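Local coordinates for alcohol dehydrogenase superfamily protein (Novosphingobium aromaticivorans, PDB 3GAZ) that probably acts as an NADP-dependent oxidoreductase of the medium-chain alcohol dehydrogenase superfamily, although its substrate is not established, at residues V134-W139 with V266-T271; E205-E210 with Q215-V220. All blocks are in the same frame, centred on the assembly; numbering follows the deposited sequence.

Interaction 1: V134-W139 with V266-T271; sequences VFITAW and VFTLHT
Ile136 meets Thr268 through methyl groups: its CG2 lies 3.2 Å from Thr268 CG2, an unusually short separation whose exact value is doubtful, and the two side chains cross at about a right angle. Both methyls owe their position to similar first torsions, each CG2 standing anti to its own backbone nitrogen. Ile136 also touches Met284 of helix 278-293, and Phe281 of that helix touches Thr268. One residue further on, Thr137 brings its hydroxyl up to the same threonine, with Thr137 OG1 and Thr268 OG1 3.3 Å apart. A hydrogen bond along this line is long and unsettled, because Thr268 OG1 also bonds Glu140 OE1 and has one proton to give; Thr137 OG1, for its part, bonds the carbonyl of Leu133 one helical turn back. The second segment follows strand 262-265, the last of the Rossmann-type parallel sheet and outermost within this chain; from there the backbone passes beside helix 132-145 in a type I beta turn from Phe267 to His270. With an alanine here in place of Thr268, Glu140 would probably lose a hydroxyl partner and a gap would open beside Ile136. The backbone of Thr137 is covered too: Val266 CG1 reaches its carbonyl, with 3.9 Å between Val266 CG1 and Thr137 O, and that oxygen is engaged by Tyr221 OH. The methyl of Thr137 lies 4.3 Å from Val266 CG1, measured from Thr137 CG2.

Interaction 2: E205-E210 with Q215-V220; sequences EDYAAE and QGFDLV
Tyr207 and Phe217 are brought ring to ring by two different first torsions. Tyr207 CG sits in the crowded position between the backbone nitrogen and the carbonyl carbon (chi1 54°), which carries the phenol from the flank of its helix toward the strand; Phe217 CG lies anti to its carbonyl carbon (chi1 -54°), sending its ring back to the helix. The side chains cross at about a right angle and meet along their rims, with Tyr207 CD2 3.8 Å from Phe217 CE2 and Tyr207 CE2 3.9 Å from that same Phe217 CE2. Tyr207 CD2 and Phe217 CE2 each lie near the plane of the other ring, so the meeting is edge against edge. Phe217 CE2 also reaches the helix backbone, 4.2 Å from Ala208 CA. The methyl of Ala208 faces the backbone of Gly216, where Ala208 CB is 4.3 Å from Gly216 CA. Gly216 has a phi of 107°, and at its backbone angles any side chain would collide with the carbonyl oxygen of the residue before, so the position suits glycine. Helix 204-212 belongs to the Rossmann-type beta-alpha-beta crossover that leaves strand 196-199 and re-enters the sheet at strand 217-222. Phe217 continues the apolar layer to Leu155 of the adjacent strand 153-157 and Phe179 of strand 177-182 beyond it, and Ala235 of helix 227-235 touches the side chains of both aromatics. Between the two segments no hydrogen bond forms; Thr212 OG1 bonds both Ala208 O and Gly216 N, which implies that shape and apolar burial join helix to strand while the tight connection supplies the polar ties.

Both contacts are made by largely buried residues, but interaction 1 lies near the middle of the chain, its centre about 7 Å from the chain's centre, and interaction 2 toward the periphery, about 26 Å from it. Their centres are about 25 Å apart and they do not touch. Interaction 2 packs on a strand of the parallel sheet, whereas interaction 1 lies just beyond the sheet's last strand. In 134-139 with 266-271, segments far apart in sequence meet, and methyl packing is mixed with hydroxyls tied into a wider polar network. In 205-210 with 215-220, a helix whose outer face is exposed folds against the strand it leads into, and the contact is apolar.

Interaction 1: V134-W139 with V266-T271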
ATOM      1  N   VAL A 134       2.497  19.777  -1.183  1.00 11.57           N
ATOM      2  CA  VAL A 134       2.311  20.848  -2.147  1.00 12.63           C
ATOM      3  C   VAL A 134       3.617  21.379  -2.723  1.00 12.41           C
ATOM      4  O   VAL A 134       3.663  21.727  -3.898  1.00 13.01           O
ATOM      5  CB  VAL A 134       1.462  22.025  -1.567  1.00 11.75           C
ATOM      6  CG1 VAL A 134       0.082  21.509  -1.163  1.00 11.64           C
ATOM      7  CG2 VAL A 134       2.169  22.680  -0.393  1.00 11.53           C
ATOM      8  N   PHE A 135       4.679  21.432  -1.920  1.00 12.61           N
ATOM      9  CA  PHE A 135       5.962  21.913  -2.435  1.00 12.37           C
ATOM     10  C   PHE A 135       6.485  20.936  -3.486  1.00 11.98           C
ATOM     11  O   PHE A 135       6.899  21.330  -4.579  1.00 11.12           O
ATOM     12  CB  PHE A 135       7.014  22.034  -1.326  1.00 13.10           C
ATOM     13  CG  PHE A 135       8.334  22.577  -1.816  1.00 12.50           C
ATOM     14  CD1 PHE A 135       8.566  23.951  -1.854  1.00 14.27           C
ATOM     15  CD2 PHE A 135       9.313  21.717  -2.316  1.00 13.12           C
ATOM     16  CE1 PHE A 135       9.752  24.466  -2.391  1.00 11.90           C
ATOM     17  CE2 PHE A 135      10.507  22.220  -2.858  1.00 13.48           C
ATOM     18  CZ  PHE A 135      10.725  23.600  -2.895  1.00 13.66           C
ATOM     19  N   ILE A 136       6.479  19.656  -3.133  1.00 12.05           N
ATOM     20  CA  ILE A 136       6.941  18.611  -4.034  1.00 12.96           C
ATOM     21  C   ILE A 136       6.101  18.607  -5.312  1.00 13.50           C
ATOM     22  O   ILE A 136       6.628  18.441  -6.410  1.00 13.76           O
ATOM     23  CB  ILE A 136       6.862  17.227  -3.347  1.00 13.07           C
ATOM     24  CG1 ILE A 136       7.939  17.135  -2.262  1.00 14.68           C
ATOM     25  CG2 ILE A 136       7.029  16.112  -4.370  1.00 14.78           C
ATOM     26  CD1 ILE A 136       7.852  15.886  -1.410  1.00 14.76           C
ATOM     27  N   THR A 137       4.794  18.802  -5.166  1.00 11.91           N
ATOM     28  CA  THR A 137       3.909  18.819  -6.320  1.00 14.10           C
ATOM     29  C   THR A 137       4.284  19.992  -7.225  1.00 15.39           C
ATOM     30  O   THR A 137       4.445  19.829  -8.437  1.00 15.13           O
ATOM     31  CB  THR A 137       2.434  18.937  -5.879  1.00 14.43           C
ATOM     32  OG1 THR A 137       2.078  17.785  -5.099  1.00 14.67           O
ATOM     33  CG2 THR A 137       1.516  19.027  -7.087  1.00 12.66           C
ATOM     34  N   ALA A 138       4.447  21.168  -6.625  1.00 14.80           N
ATOM     35  CA  ALA A 138       4.815  22.368  -7.371  1.00 13.46           C
ATOM     36  C   ALA A 138       6.174  22.211  -8.048  1.00 13.57           C
ATOM     37  O   ALA A 138       6.363  22.622  -9.198  1.00 14.50           O
ATOM     38  CB  ALA A 138       4.847  23.569  -6.435  1.00 12.60           C
ATOM     39  N   TRP A 139       7.116  21.612  -7.330  1.00 13.72           N
ATOM     40  CA  TRP A 139       8.469  21.416  -7.844  1.00 13.73           C
ATOM     41  C   TRP A 139       8.549  20.426  -9.006  1.00 15.11           C
ATOM     42  O   TRP A 139       9.261  20.666  -9.986  1.00 14.41           O
ATOM     43  CB  TRP A 139       9.388  20.951  -6.713  1.00 14.69           C
ATOM     44  CG  TRP A 139      10.831  20.854  -7.105  1.00 16.08           C
ATOM     45  CD1 TRP A 139      11.446  19.816  -7.750  1.00 16.30           C
ATOM     46  CD2 TRP A 139      11.839  21.849  -6.894  1.00 17.14           C
ATOM     47  NE1 TRP A 139      12.779  20.105  -7.950  1.00 18.12           N
ATOM     48  CE2 TRP A 139      13.046  21.345  -7.433  1.00 17.56           C
ATOM     49  CE3 TRP A 139      11.840  23.118  -6.297  1.00 17.67           C
ATOM     50  CZ2 TRP A 139      14.245  22.071  -7.396  1.00 19.32           C
ATOM     51  CZ3 TRP A 139      13.036  23.841  -6.261  1.00 18.41           C
ATOM     52  CH2 TRP A 139      14.219  23.310  -6.806  1.00 18.51           C
ATOM     53  N   VAL A 266       1.519  15.620 -13.653  1.00 15.99           N
ATOM     54  CA  VAL A 266       2.242  15.537 -12.385  1.00 17.13           C
ATOM     55  C   VAL A 266       1.472  14.612 -11.448  1.00 18.45           C
ATOM     56  O   VAL A 266       0.267  14.775 -11.265  1.00 19.55           O
ATOM     57  CB  VAL A 266       2.376  16.923 -11.704  1.00 16.72           C
ATOM     58  CG1 VAL A 266       3.083  16.774 -10.355  1.00 18.78           C
ATOM     59  CG2 VAL A 266       3.158  17.875 -12.601  1.00 18.99           C
ATOM     60  N   PHE A 267       2.166  13.639 -10.866  1.00 18.11           N
ATOM     61  CA  PHE A 267       1.541  12.692  -9.946  1.00 18.08           C
ATOM     62  C   PHE A 267       2.587  12.306  -8.906  1.00 18.48           C
ATOM     63  O   PHE A 267       3.312  11.326  -9.058  1.00 18.06           O
ATOM     64  CB  PHE A 267       1.054  11.453 -10.711  1.00 18.93           C
ATOM     65  CG  PHE A 267       0.303  10.472  -9.858  1.00 19.83           C
ATOM     66  CD1 PHE A 267      -0.755  10.895  -9.058  1.00 20.38           C
ATOM     67  CD2 PHE A 267       0.653   9.124  -9.850  1.00 18.92           C
ATOM     68  CE1 PHE A 267      -1.457   9.984  -8.255  1.00 20.96           C
ATOM     69  CE2 PHE A 267      -0.041   8.210  -9.054  1.00 18.51           C
ATOM     70  CZ  PHE A 267      -1.097   8.645  -8.254  1.00 16.27           C
ATOM     71  N   THR A 268       2.656  13.096  -7.845  1.00 18.92           N
ATOM     72  CA  THR A 268       3.635  12.898  -6.779  1.00 20.38           C
ATOM     73  C   THR A 268       3.526  11.584  -6.016  1.00 18.89           C
ATOM     74  O   THR A 268       4.530  11.053  -5.537  1.00 18.86           O
ATOM     75  CB  THR A 268       3.543  14.072  -5.775  1.00 22.57           C
ATOM     76  OG1 THR A 268       3.721  15.306  -6.484  1.00 27.42           O
ATOM     77  CG2 THR A 268       4.608  13.970  -4.696  1.00 23.10           C
ATOM     78  N   LEU A 269       2.321  11.046  -5.911  1.00 19.13           N
ATOM     79  CA  LEU A 269       2.116   9.813  -5.152  1.00 19.63           C
ATOM     80  C   LEU A 269       2.849   8.572  -5.639  1.00 18.48           C
ATOM     81  O   LEU A 269       3.125   7.675  -4.832  1.00 15.19           O
ATOM     82  CB  LEU A 269       0.625   9.482  -5.071  1.00 20.81           C
ATOM     83  CG  LEU A 269      -0.339  10.565  -4.577  1.00 24.17           C
ATOM     84  CD1 LEU A 269      -1.729   9.971  -4.413  1.00 23.99           C
ATOM     85  CD2 LEU A 269       0.169  11.119  -3.275  1.00 21.56           C
ATOM     86  N   HIS A 270       3.151   8.500  -6.936  1.00 17.34           N
ATOM     87  CA  HIS A 270       3.823   7.319  -7.475  1.00 15.61           C
ATOM     88  C   HIS A 270       5.031   6.906  -6.655  1.00 15.67           C
ATOM     89  O   HIS A 270       5.244   5.721  -6.399  1.00 15.33           O
ATOM     90  CB  HIS A 270       4.235   7.514  -8.948  1.00 17.04           C
ATOM     91  CG  HIS A 270       4.864   6.295  -9.564  1.00 18.98           C
ATOM     92  ND1 HIS A 270       6.227   6.135  -9.669  1.00 22.67           N
ATOM     93  CD2 HIS A 270       4.313   5.146 -10.025  1.00 19.95           C
ATOM     94  CE1 HIS A 270       6.494   4.935 -10.163  1.00 22.07           C
ATOM     95  NE2 HIS A 270       5.350   4.317 -10.385  1.00 21.88           N
ATOM     96  N   THR A 271       5.815   7.882  -6.231  1.00 15.58           N
ATOM     97  CA  THR A 271       7.004   7.592  -5.441  1.00 17.14           C
ATOM     98  C   THR A 271       6.700   6.770  -4.203  1.00 16.81           C
ATOM     99  O   THR A 271       7.419   5.826  -3.880  1.00 15.40           O
ATOM    100  CB  THR A 271       7.685   8.879  -5.008  1.00 17.28           C
ATOM    101  OG1 THR A 271       8.220   9.518  -6.166  1.00 16.42           O
ATOM    102  CG2 THR A 271       8.790   8.599  -3.991  1.00 18.18           C
TER

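Interaction 2: E205-E210 with Q215-V220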
ATOM      1  N   GLU A 205      -7.500  34.908 -23.038  1.00 24.02           N
ATOM      2  CA  GLU A 205      -7.187  35.825 -24.126  1.00 27.07           C
ATOM      3  C   GLU A 205      -7.082  37.255 -23.626  1.00 25.82           C
ATOM      4  O   GLU A 205      -6.302  38.048 -24.151  1.00 27.48           O
ATOM      5  CB  GLU A 205      -8.247  35.749 -25.232  1.00 30.23           C
ATOM      6  CG  GLU A 205      -9.680  35.847 -24.742  1.00 34.63           C
ATOM      7  CD  GLU A 205     -10.351  34.492 -24.660  1.00 36.89           C
ATOM      8  OE1 GLU A 205      -9.774  33.580 -24.033  1.00 36.87           O
ATOM      9  OE2 GLU A 205     -11.457  34.339 -25.225  1.00 41.40           O
ATOM     10  N   ASP A 206      -7.858  37.580 -22.600  1.00 25.38           N
ATOM     11  CA  ASP A 206      -7.838  38.924 -22.050  1.00 22.54           C
ATOM     12  C   ASP A 206      -6.622  39.178 -21.161  1.00 21.30           C
ATOM     13  O   ASP A 206      -5.916  40.168 -21.361  1.00 19.88           O
ATOM     14  CB  ASP A 206      -9.133  39.210 -21.283  1.00 26.16           C
ATOM     15  CG  ASP A 206     -10.370  39.085 -22.162  1.00 31.01           C
ATOM     16  OD1 ASP A 206     -10.249  39.273 -23.390  1.00 32.58           O
ATOM     17  OD2 ASP A 206     -11.466  38.808 -21.628  1.00 33.71           O
ATOM     18  N   TYR A 207      -6.353  38.308 -20.186  1.00 19.31           N
ATOM     19  CA  TYR A 207      -5.181  38.557 -19.353  1.00 18.46           C
ATOM     20  C   TYR A 207      -3.875  38.297 -20.096  1.00 16.95           C
ATOM     21  O   TYR A 207      -2.844  38.874 -19.752  1.00 17.38           O
ATOM     22  CB  TYR A 207      -5.230  37.790 -18.014  1.00 18.76           C
ATOM     23  CG  TYR A 207      -5.431  36.291 -18.054  1.00 17.42           C
ATOM     24  CD1 TYR A 207      -6.645  35.723 -17.650  1.00 18.41           C
ATOM     25  CD2 TYR A 207      -4.388  35.434 -18.407  1.00 18.39           C
ATOM     26  CE1 TYR A 207      -6.811  34.336 -17.586  1.00 19.24           C
ATOM     27  CE2 TYR A 207      -4.544  34.044 -18.351  1.00 17.75           C
ATOM     28  CZ  TYR A 207      -5.755  33.505 -17.936  1.00 19.25           C
ATOM     29  OH  TYR A 207      -5.897  32.141 -17.852  1.00 21.67           O
ATOM     30  N   ALA A 208      -3.915  37.455 -21.127  1.00 15.77           N
ATOM     31  CA  ALA A 208      -2.717  37.187 -21.924  1.00 15.51           C
ATOM     32  C   ALA A 208      -2.401  38.448 -22.733  1.00 14.39           C
ATOM     33  O   ALA A 208      -1.235  38.807 -22.939  1.00 14.43           O
ATOM     34  CB  ALA A 208      -2.951  36.008 -22.873  1.00 16.74           C
ATOM     35  N   ALA A 209      -3.453  39.123 -23.189  1.00 15.79           N
ATOM     36  CA  ALA A 209      -3.283  40.350 -23.962  1.00 15.94           C
ATOM     37  C   ALA A 209      -2.689  41.458 -23.089  1.00 16.88           C
ATOM     38  O   ALA A 209      -1.744  42.127 -23.487  1.00 18.17           O
ATOM     39  CB  ALA A 209      -4.621  40.797 -24.532  1.00 16.78           C
ATOM     40  N   GLU A 210      -3.241  41.642 -21.894  1.00 18.33           N
ATOM     41  CA  GLU A 210      -2.764  42.687 -20.990  1.00 18.46           C
ATOM     42  C   GLU A 210      -1.339  42.490 -20.492  1.00 19.09           C
ATOM     43  O   GLU A 210      -0.586  43.454 -20.368  1.00 18.12           O
ATOM     44  CB  GLU A 210      -3.684  42.808 -19.763  1.00 18.46           C
ATOM     45  CG  GLU A 210      -3.303  43.965 -18.829  1.00 22.85           C
ATOM     46  CD  GLU A 210      -3.985  43.912 -17.461  1.00 24.10           C
ATOM     47  OE1 GLU A 210      -4.977  43.174 -17.296  1.00 25.56           O
ATOM     48  OE2 GLU A 210      -3.529  44.628 -16.546  1.00 25.21           O
ATOM     49  N   GLN A 215       0.839  37.294 -26.524  1.00 19.10           N
ATOM     50  CA  GLN A 215       1.621  36.123 -26.916  1.00 20.30           C
ATOM     51  C   GLN A 215       1.284  34.879 -26.094  1.00 20.32           C
ATOM     52  O   GLN A 215       1.304  33.755 -26.604  1.00 19.46           O
ATOM     53  CB  GLN A 215       3.120  36.402 -26.755  1.00 22.24           C
ATOM     54  CG  GLN A 215       3.690  37.473 -27.671  1.00 27.25           C
ATOM     55  CD  GLN A 215       3.466  37.165 -29.136  1.00 27.85           C
ATOM     56  OE1 GLN A 215       2.544  37.691 -29.758  1.00 31.67           O
ATOM     57  NE2 GLN A 215       4.303  36.299 -29.693  1.00 28.39           N
ATOM     58  N   GLY A 216       0.974  35.086 -24.820  1.00 17.64           N
ATOM     59  CA  GLY A 216       0.690  33.965 -23.946  1.00 14.79           C
ATOM     60  C   GLY A 216       1.880  33.815 -23.019  1.00 12.80           C
ATOM     61  O   GLY A 216       2.821  34.608 -23.087  1.00 14.44           O
ATOM     62  N   PHE A 217       1.856  32.797 -22.166  1.00 13.47           N
ATOM     63  CA  PHE A 217       2.930  32.563 -21.200  1.00 14.67           C
ATOM     64  C   PHE A 217       3.815  31.365 -21.568  1.00 14.28           C
ATOM     65  O   PHE A 217       3.326  30.370 -22.098  1.00 13.15           O
ATOM     66  CB  PHE A 217       2.318  32.325 -19.814  1.00 14.60           C
ATOM     67  CG  PHE A 217       1.382  33.414 -19.362  1.00 16.33           C
ATOM     68  CD1 PHE A 217       1.841  34.466 -18.572  1.00 17.33           C
ATOM     69  CD2 PHE A 217       0.043  33.397 -19.740  1.00 14.41           C
ATOM     70  CE1 PHE A 217       0.975  35.483 -18.164  1.00 16.94           C
ATOM     71  CE2 PHE A 217      -0.829  34.408 -19.339  1.00 17.07           C
ATOM     72  CZ  PHE A 217      -0.362  35.453 -18.551  1.00 15.86           C
ATOM     73  N   ASP A 218       5.112  31.459 -21.273  1.00 14.69           N
ATOM     74  CA  ASP A 218       6.039  30.363 -21.568  1.00 15.51           C
ATOM     75  C   ASP A 218       5.644  29.090 -20.818  1.00 15.56           C
ATOM     76  O   ASP A 218       5.734  27.981 -21.353  1.00 14.19           O
ATOM     77  CB  ASP A 218       7.469  30.718 -21.153  1.00 14.83           C
ATOM     78  CG  ASP A 218       8.032  31.905 -21.908  1.00 17.91           C
ATOM     79  OD1 ASP A 218       7.903  31.943 -23.151  1.00 17.23           O
ATOM     80  OD2 ASP A 218       8.619  32.793 -21.255  1.00 15.46           O
ATOM     81  N   LEU A 219       5.205  29.261 -19.573  1.00 14.09           N
ATOM     82  CA  LEU A 219       4.826  28.128 -18.734  1.00 15.35           C
ATOM     83  C   LEU A 219       3.524  28.367 -17.971  1.00 14.43           C
ATOM     84  O   LEU A 219       3.349  29.414 -17.353  1.00 16.63           O
ATOM     85  CB  LEU A 219       5.961  27.847 -17.740  1.00 13.29           C
ATOM     86  CG  LEU A 219       5.822  26.714 -16.720  1.00 15.87           C
ATOM     87  CD1 LEU A 219       5.585  25.379 -17.429  1.00 13.77           C
ATOM     88  CD2 LEU A 219       7.102  26.656 -15.885  1.00 16.45           C
ATOM     89  N   VAL A 220       2.609  27.402 -18.028  1.00 14.49           N
ATOM     90  CA  VAL A 220       1.342  27.510 -17.306  1.00 12.26           C
ATOM     91  C   VAL A 220       1.172  26.320 -16.363  1.00 12.92           C
ATOM     92  O   VAL A 220       1.234  25.168 -16.793  1.00 11.83           O
ATOM     93  CB  VAL A 220       0.126  27.530 -18.257  1.00 12.28           C
ATOM     94  CG1 VAL A 220      -1.166  27.632 -17.439  1.00  9.40           C
ATOM     95  CG2 VAL A 220       0.227  28.711 -19.231  1.00  7.43           C
TER